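Local coordinates for nicotinate phosphoribosyltransferase (Saccharomyces cerevisiae, PDB 1VLP), which catalyses the ATP-dependent synthesis of nicotinate ribonucleotide from nicotinate and phosphoribosyl diphosphate, the first step in making NAD from nicotinic acid, at residues E144-F156 against V381-L393. Sequence-based numbering, arbitrary orientation. Where two conformers were deposited one is given.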
ATOM      1  N   GLU A 144       4.841  -2.572  -8.190  1.00  4.99           N
ATOM      2  CA  GLU A 144       4.380  -3.348  -7.016  1.00  6.57           C
ATOM      3  C   GLU A 144       2.858  -3.676  -7.074  1.00  4.02           C
ATOM      4  O   GLU A 144       2.445  -4.857  -7.072  1.00  4.13           O
ATOM      5  CB  GLU A 144       4.711  -2.605  -5.722  1.00  8.04           C
ATOM      6  CG  GLU A 144       4.315  -3.352  -4.456  1.00 10.51           C
ATOM      7  CD  GLU A 144       4.149  -2.461  -3.213  1.00 10.36           C
ATOM      8  OE1 GLU A 144       4.332  -1.206  -3.255  1.00 14.40           O
ATOM      9  OE2 GLU A 144       3.859  -3.045  -2.152  1.00 12.04           O
ATOM     10  N   ILE A 145       2.023  -2.656  -7.149  1.00  3.85           N
ATOM     11  CA  ILE A 145       0.580  -2.856  -7.001  1.00  4.85           C
ATOM     12  C   ILE A 145      -0.029  -3.625  -8.140  1.00  5.83           C
ATOM     13  O   ILE A 145      -0.671  -4.650  -7.883  1.00  3.60           O
ATOM     14  CB  ILE A 145      -0.159  -1.520  -6.839  1.00  6.27           C
ATOM     15  CG1 ILE A 145       0.539  -0.743  -5.749  1.00  8.76           C
ATOM     16  CG2 ILE A 145      -1.663  -1.703  -6.516  1.00  7.36           C
ATOM     17  CD1 ILE A 145       0.503  -1.238  -4.547  1.00 20.61           C
ATOM     18  N   PRO A 146       0.133  -3.151  -9.391  1.00  3.87           N
ATOM     19  CA  PRO A 146      -0.470  -3.924 -10.489  1.00  5.11           C
ATOM     20  C   PRO A 146       0.058  -5.352 -10.554  1.00  3.97           C
ATOM     21  O   PRO A 146      -0.685  -6.262 -10.870  1.00  2.14           O
ATOM     22  CB  PRO A 146      -0.164  -3.099 -11.749  1.00  4.92           C
ATOM     23  CG  PRO A 146       0.925  -2.135 -11.335  1.00  8.51           C
ATOM     24  CD  PRO A 146       0.794  -1.918  -9.875  1.00  8.91           C
ATOM     25  N   LEU A 147       1.341  -5.591 -10.277  1.00  2.81           N
ATOM     26  CA  LEU A 147       1.823  -6.976 -10.326  1.00  2.59           C
ATOM     27  C   LEU A 147       1.116  -7.836  -9.282  1.00  2.40           C
ATOM     28  O   LEU A 147       0.696  -8.949  -9.567  1.00  2.05           O
ATOM     29  CB  LEU A 147       3.328  -7.033 -10.116  1.00  4.12           C
ATOM     30  CG  LEU A 147       4.150  -6.472 -11.258  1.00  3.99           C
ATOM     31  CD1 LEU A 147       5.618  -6.714 -10.998  1.00  3.59           C
ATOM     32  CD2 LEU A 147       3.758  -7.023 -12.629  1.00  7.29           C
ATOM     33  N   LEU A 148       1.069  -7.369  -8.026  1.00  3.85           N
ATOM     34  CA  LEU A 148       0.311  -8.072  -6.978  1.00  2.39           C
ATOM     35  C   LEU A 148      -1.137  -8.319  -7.346  1.00  5.55           C
ATOM     36  O   LEU A 148      -1.621  -9.453  -7.184  1.00  3.79           O
ATOM     37  CB  LEU A 148       0.428  -7.347  -5.665  1.00  4.19           C
ATOM     38  CG  LEU A 148       1.801  -7.405  -5.007  1.00  5.00           C
ATOM     39  CD1 LEU A 148       1.799  -6.411  -3.819  1.00  5.79           C
ATOM     40  CD2 LEU A 148       2.159  -8.839  -4.609  1.00  4.76           C
ATOM     41  N   SER A 149      -1.797  -7.267  -7.848  1.00  2.70           N
ATOM     42  CA  SER A 149      -3.232  -7.337  -8.285  1.00  3.39           C
ATOM     43  C   SER A 149      -3.399  -8.382  -9.377  1.00  2.00           C
ATOM     44  O   SER A 149      -4.338  -9.203  -9.355  1.00  2.00           O
ATOM     45  CB  SER A 149      -3.755  -5.989  -8.784  1.00  5.02           C
ATOM     46  OG  SER A 149      -3.718  -4.993  -7.751  1.00 14.13           O
ATOM     47  N   LEU A 150      -2.430  -8.437 -10.295  1.00  3.86           N
ATOM     48  CA  LEU A 150      -2.482  -9.438 -11.350  1.00  2.29           C
ATOM     49  C   LEU A 150      -2.248 -10.885 -10.886  1.00  3.94           C
ATOM     50  O   LEU A 150      -2.939 -11.830 -11.353  1.00  2.00           O
ATOM     51  CB  LEU A 150      -1.492  -9.100 -12.460  1.00  4.53           C
ATOM     52  CG  LEU A 150      -1.965  -8.009 -13.455  1.00  3.19           C
ATOM     53  CD1 LEU A 150      -0.741  -7.547 -14.303  1.00  2.81           C
ATOM     54  CD2 LEU A 150      -3.162  -8.422 -14.307  1.00  6.03           C
ATOM     55  N   ILE A 151      -1.259 -11.062 -10.015  1.00  2.00           N
ATOM     56  CA  ILE A 151      -0.894 -12.388  -9.505  1.00  2.00           C
ATOM     57  C   ILE A 151      -2.080 -12.954  -8.713  1.00  2.00           C
ATOM     58  O   ILE A 151      -2.478 -14.129  -8.912  1.00  2.33           O
ATOM     59  CB  ILE A 151       0.398 -12.325  -8.664  1.00  2.42           C
ATOM     60  CG1 ILE A 151       1.598 -11.942  -9.544  1.00  2.65           C
ATOM     61  CG2 ILE A 151       0.706 -13.636  -8.006  1.00  2.31           C
ATOM     62  CD1 ILE A 151       2.754 -11.442  -8.781  1.00  7.14           C
ATOM     63  N   SER A 152      -2.673 -12.139  -7.836  1.00  2.94           N
ATOM     64  CA  SER A 152      -3.878 -12.569  -7.094  1.00  2.63           C
ATOM     65  C   SER A 152      -4.997 -12.946  -8.067  1.00  3.31           C
ATOM     66  O   SER A 152      -5.591 -14.022  -7.950  1.00  3.44           O
ATOM     67  CB  SER A 152      -4.337 -11.454  -6.164  1.00  3.27           C
ATOM     68  OG  SER A 152      -5.353 -11.834  -5.293  1.00  6.13           O
ATOM     69  N   GLU A 153      -5.277 -12.058  -9.022  1.00  4.42           N
ATOM     70  CA  GLU A 153      -6.330 -12.353 -10.002  1.00  4.47           C
ATOM     71  C   GLU A 153      -6.086 -13.668 -10.770  1.00  3.83           C
ATOM     72  O   GLU A 153      -6.985 -14.464 -10.906  1.00  6.39           O
ATOM     73  CB  GLU A 153      -6.556 -11.154 -10.920  1.00  5.09           C
ATOM     74  CG  GLU A 153      -7.636 -11.428 -11.946  1.00  4.86           C
ATOM     75  CD  GLU A 153      -8.475 -10.221 -12.343  1.00  8.01           C
ATOM     76  OE1 GLU A 153      -8.342  -9.110 -11.782  1.00  5.51           O
ATOM     77  OE2 GLU A 153      -9.307 -10.413 -13.248  1.00  7.68           O
ATOM     78  N   ALA A 154      -4.852 -13.893 -11.216  1.00  2.07           N
ATOM     79  CA  ALA A 154      -4.408 -15.134 -11.897  1.00  2.00           C
ATOM     80  C   ALA A 154      -4.709 -16.376 -11.043  1.00  2.00           C
ATOM     81  O   ALA A 154      -5.287 -17.342 -11.516  1.00  4.42           O
ATOM     82  CB  ALA A 154      -2.932 -15.061 -12.228  1.00  2.00           C
ATOM     83  N   TYR A 155      -4.326 -16.295  -9.768  1.00  2.20           N
ATOM     84  CA  TYR A 155      -4.450 -17.421  -8.851  1.00  3.43           C
ATOM     85  C   TYR A 155      -5.939 -17.811  -8.744  1.00  2.00           C
ATOM     86  O   TYR A 155      -6.294 -18.998  -8.869  1.00  2.58           O
ATOM     87  CB  TYR A 155      -3.837 -17.095  -7.455  1.00  3.37           C
ATOM     88  CG  TYR A 155      -3.884 -18.278  -6.543  1.00  2.00           C
ATOM     89  CD1 TYR A 155      -2.888 -19.306  -6.630  1.00  2.39           C
ATOM     90  CD2 TYR A 155      -4.939 -18.456  -5.661  1.00  4.77           C
ATOM     91  CE1 TYR A 155      -2.946 -20.444  -5.838  1.00  5.23           C
ATOM     92  CE2 TYR A 155      -5.022 -19.620  -4.877  1.00  3.95           C
ATOM     93  CZ  TYR A 155      -4.012 -20.608  -4.981  1.00  4.40           C
ATOM     94  OH  TYR A 155      -4.104 -21.762  -4.186  1.00  6.33           O
ATOM     95  N   PHE A 156      -6.828 -16.819  -8.561  1.00  2.00           N
ATOM     96  CA  PHE A 156      -8.261 -17.095  -8.386  1.00  3.17           C
ATOM     97  C   PHE A 156      -9.044 -17.328  -9.659  1.00  4.75           C
ATOM     98  O   PHE A 156     -10.158 -17.764  -9.602  1.00  3.58           O
ATOM     99  CB  PHE A 156      -8.902 -16.068  -7.470  1.00  2.41           C
ATOM    100  CG  PHE A 156      -8.404 -16.212  -6.066  1.00  3.32           C
ATOM    101  CD1 PHE A 156      -8.806 -17.316  -5.295  1.00  3.46           C
ATOM    102  CD2 PHE A 156      -7.462 -15.346  -5.546  1.00  2.56           C
ATOM    103  CE1 PHE A 156      -8.317 -17.507  -3.991  1.00  4.17           C
ATOM    104  CE2 PHE A 156      -6.990 -15.519  -4.253  1.00  3.83           C
ATOM    105  CZ  PHE A 156      -7.415 -16.594  -3.489  1.00  3.17           C
ATOM    106  N   VAL A 381     -16.790 -22.285   5.013  1.00  9.94           N
ATOM    107  CA  VAL A 381     -15.331 -22.295   5.036  1.00  7.57           C
ATOM    108  C   VAL A 381     -14.734 -21.102   4.252  1.00  7.94           C
ATOM    109  O   VAL A 381     -15.178 -20.756   3.179  1.00  5.76           O
ATOM    110  CB  VAL A 381     -14.794 -23.621   4.492  1.00  6.25           C
ATOM    111  CG1 VAL A 381     -13.264 -23.628   4.388  1.00 12.61           C
ATOM    112  CG2 VAL A 381     -15.290 -24.805   5.396  1.00 13.08           C
ATOM    113  N   LYS A 382     -13.730 -20.481   4.838  1.00  8.60           N
ATOM    114  CA  LYS A 382     -12.979 -19.397   4.192  1.00 11.45           C
ATOM    115  C   LYS A 382     -12.237 -19.887   2.937  1.00  8.87           C
ATOM    116  O   LYS A 382     -11.615 -20.992   2.908  1.00  7.66           O
ATOM    117  CB  LYS A 382     -11.954 -18.827   5.180  1.00 12.32           C
ATOM    118  CG  LYS A 382     -11.368 -17.503   4.789  1.00 16.69           C
ATOM    119  CD  LYS A 382     -10.273 -17.059   5.737  1.00 23.65           C
ATOM    120  CE  LYS A 382      -9.731 -15.692   5.359  1.00 23.01           C
ATOM    121  NZ  LYS A 382     -10.803 -14.740   4.869  1.00 25.13           N
ATOM    122  N   SER A 383     -12.291 -19.066   1.894  1.00  5.41           N
ATOM    123  CA  SER A 383     -11.427 -19.236   0.763  1.00  5.35           C
ATOM    124  C   SER A 383     -10.222 -18.351   1.028  1.00  6.10           C
ATOM    125  O   SER A 383     -10.317 -17.131   0.952  1.00  5.11           O
ATOM    126  CB  SER A 383     -12.102 -18.826  -0.547  1.00  4.46           C
ATOM    127  OG  SER A 383     -11.205 -18.902  -1.617  1.00  3.03           O
ATOM    128  N   GLU A 384      -9.087 -18.968   1.308  0.50  2.00           N
ATOM    129  CA  GLU A 384      -7.947 -18.225   1.762  0.50  2.34           C
ATOM    130  C   GLU A 384      -7.356 -17.334   0.661  0.50  2.00           C
ATOM    131  O   GLU A 384      -7.146 -17.813  -0.428  0.50  2.00           O
ATOM    132  CB  GLU A 384      -6.901 -19.200   2.241  0.50  9.96           C
ATOM    133  CG  GLU A 384      -7.378 -20.010   3.428  0.50  7.86           C
ATOM    134  CD  GLU A 384      -7.195 -19.292   4.750  0.50 14.95           C
ATOM    135  OE1 GLU A 384      -7.226 -18.037   4.785  0.50 14.99           O
ATOM    136  OE2 GLU A 384      -7.023 -20.004   5.758  0.50  9.79           O
ATOM    137  N   PRO A 385      -7.067 -16.055   0.965  1.00  5.76           N
ATOM    138  CA  PRO A 385      -6.265 -15.220   0.027  1.00  8.50           C
ATOM    139  C   PRO A 385      -4.825 -15.672  -0.142  1.00  7.21           C
ATOM    140  O   PRO A 385      -4.263 -16.393   0.707  1.00  6.78           O
ATOM    141  CB  PRO A 385      -6.230 -13.837   0.701  1.00 12.58           C
ATOM    142  CG  PRO A 385      -7.347 -13.823   1.607  1.00 14.71           C
ATOM    143  CD  PRO A 385      -7.423 -15.253   2.136  1.00  7.01           C
ATOM    144  N   LEU A 386      -4.239 -15.265  -1.250  1.00  5.54           N
ATOM    145  CA  LEU A 386      -2.823 -15.461  -1.493  1.00  7.29           C
ATOM    146  C   LEU A 386      -2.084 -14.372  -0.739  1.00  9.26           C
ATOM    147  O   LEU A 386      -2.369 -13.193  -0.970  1.00 12.48           O
ATOM    148  CB  LEU A 386      -2.596 -15.341  -3.007  1.00  9.83           C
ATOM    149  CG  LEU A 386      -1.283 -15.747  -3.601  1.00 13.80           C
ATOM    150  CD1 LEU A 386      -1.017 -17.239  -3.344  1.00 10.77           C
ATOM    151  CD2 LEU A 386      -1.319 -15.433  -5.106  1.00  9.78           C
ATOM    152  N   ASN A 387      -1.170 -14.761   0.157  1.00  6.90           N
ATOM    153  CA  ASN A 387      -0.367 -13.834   0.984  1.00  8.60           C
ATOM    154  C   ASN A 387       0.959 -13.563   0.266  1.00  3.98           C
ATOM    155  O   ASN A 387       1.997 -14.188   0.601  1.00  7.34           O
ATOM    156  CB  ASN A 387      -0.101 -14.451   2.346  1.00 11.13           C
ATOM    157  CG  ASN A 387       0.671 -13.518   3.335  1.00 15.20           C
ATOM    158  OD1 ASN A 387       1.072 -12.392   3.006  1.00 16.95           O
ATOM    159  ND2 ASN A 387       0.892 -14.021   4.550  1.00 18.47           N
ATOM    160  N   ILE A 388       0.896 -12.647  -0.687  1.00  5.97           N
ATOM    161  CA  ILE A 388       2.064 -12.269  -1.497  1.00  5.03           C
ATOM    162  C   ILE A 388       2.443 -10.800  -1.271  1.00  4.63           C
ATOM    163  O   ILE A 388       1.603  -9.924  -1.002  1.00  5.55           O
ATOM    164  CB  ILE A 388       1.838 -12.520  -3.000  1.00  5.22           C
ATOM    165  CG1 ILE A 388       0.481 -11.909  -3.447  1.00  5.21           C
ATOM    166  CG2 ILE A 388       1.892 -14.048  -3.258  1.00  8.04           C
ATOM    167  CD1 ILE A 388       0.204 -11.889  -4.919  1.00  8.95           C
ATOM    168  N   VAL A 389       3.739 -10.549  -1.434  1.00  3.94           N
ATOM    169  CA  VAL A 389       4.296  -9.192  -1.346  1.00  3.28           C
ATOM    170  C   VAL A 389       5.347  -8.990  -2.411  1.00  4.23           C
ATOM    171  O   VAL A 389       5.843  -9.968  -2.949  1.00  4.54           O
ATOM    172  CB  VAL A 389       4.922  -8.917   0.010  1.00  4.51           C
ATOM    173  CG1 VAL A 389       3.875  -9.063   1.108  1.00  8.68           C
ATOM    174  CG2 VAL A 389       6.105  -9.789   0.273  1.00  8.46           C
ATOM    175  N   ILE A 390       5.593  -7.737  -2.757  1.00  4.43           N
ATOM    176  CA  ILE A 390       6.701  -7.357  -3.648  1.00  6.24           C
ATOM    177  C   ILE A 390       7.382  -6.230  -2.878  1.00  5.25           C
ATOM    178  O   ILE A 390       6.814  -5.177  -2.673  1.00  6.99           O
ATOM    179  CB  ILE A 390       6.242  -6.940  -5.067  1.00  7.91           C
ATOM    180  CG1 ILE A 390       5.802  -8.150  -5.839  1.00  5.73           C
ATOM    181  CG2 ILE A 390       7.362  -6.222  -5.825  1.00  6.26           C
ATOM    182  CD1 ILE A 390       5.141  -7.830  -7.162  1.00  6.53           C
ATOM    183  N   LYS A 391       8.558  -6.543  -2.341  1.00  3.90           N
ATOM    184  CA  LYS A 391       9.269  -5.734  -1.354  1.00  7.79           C
ATOM    185  C   LYS A 391      10.577  -5.156  -1.907  1.00  4.67           C
ATOM    186  O   LYS A 391      11.240  -5.820  -2.683  1.00  3.98           O
ATOM    187  CB  LYS A 391       9.660  -6.631  -0.181  1.00 10.39           C
ATOM    188  CG  LYS A 391      10.653  -7.790  -0.536  1.00 18.64           C
ATOM    189  CD  LYS A 391      10.686  -8.938   0.514  1.00 15.56           C
ATOM    190  CE  LYS A 391      11.807  -9.948   0.226  1.00 15.65           C
ATOM    191  NZ  LYS A 391      12.163 -10.648   1.509  1.00 25.18           N
ATOM    192  N   LEU A 392      10.930  -3.961  -1.481  1.00  3.97           N
ATOM    193  CA  LEU A 392      12.208  -3.379  -1.827  1.00  3.19           C
ATOM    194  C   LEU A 392      13.281  -4.257  -1.171  1.00  4.64           C
ATOM    195  O   LEU A 392      13.211  -4.512   0.055  1.00  7.00           O
ATOM    196  CB  LEU A 392      12.284  -1.920  -1.348  1.00  3.40           C
ATOM    197  CG  LEU A 392      13.567  -1.194  -1.692  1.00  6.82           C
ATOM    198  CD1 LEU A 392      13.758  -1.072  -3.175  1.00  4.03           C
ATOM    199  CD2 LEU A 392      13.583   0.180  -0.974  1.00  8.42           C
ATOM    200  N   LEU A 393      14.230  -4.746  -1.978  1.00  2.00           N
ATOM    201  CA  LEU A 393      15.306  -5.631  -1.515  1.00  3.42           C
ATOM    202  C   LEU A 393      16.699  -4.980  -1.481  1.00  2.81           C
ATOM    203  O   LEU A 393      17.529  -5.271  -0.592  1.00  3.33           O
ATOM    204  CB  LEU A 393      15.383  -6.830  -2.474  1.00  4.89           C
ATOM    205  CG  LEU A 393      16.219  -8.075  -2.205  1.00 11.09           C
ATOM    206  CD1 LEU A 393      15.423  -9.134  -1.458  1.00 13.78           C
ATOM    207  CD2 LEU A 393      16.631  -8.637  -3.522  1.00 18.37           C
TER
HETATM  208  O   HOH W   1       4.109  -5.777  -1.198  1.00  2.00           O
HETATM  209  O   HOH W   2      -4.867 -12.889  -2.858  1.00  2.00           O
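CG1 of I388 is flanked by both the backbone N and the carbonyl carbon (chi1 49°), and CD1 reaches helix 144-156, where it meets L148 CD2 and I151 CG2, each at 3.6 Å. L148 and I390 both turn CG or CG1 away from their own carbonyl carbon (chi1 -70° and -73°), and the two side chains run past each other in opposite directions. I390 CD1 thereby comes within 3.6 Å of L147 CB, its side chain crossing that of L147 nearly at a right angle. Nearer the C-terminal end of the helix segment, L386 of the loop preceding strand 388-393 sets CD2 against Y155 CB at 3.8 Å and close to I151 CG2, while its CD1 lies over the rim of one face of the Y155 ring. F156 meets the loop edge-on, with CZ 3.3 Å from E384 O near the ring plane; R195 adds a cation-pi contact to this ring.

The helix runs nearly antiparallel to strand 388-393 and packs on one face of the antiparallel sheet, where strand 43-50 adjoins 388-395. No direct hydrogen bond joins the two segments. Instead, one water donates to E144 OE2 and accepts from I390 N, and a second donates to S152 OG at 2.7 Å and accepts from L386 N at 2.9 Å, giving both backbone amides a partner. E144 OE1 bonds Y27 OH and forms a salt bridge with K28, while S152 OG also bonds to R194 O. Since Y27 probably binds nicotinate, the contact couples an apolar helix-on-sheet interface to a water-linked carboxylate that probably helps position that tyrosine.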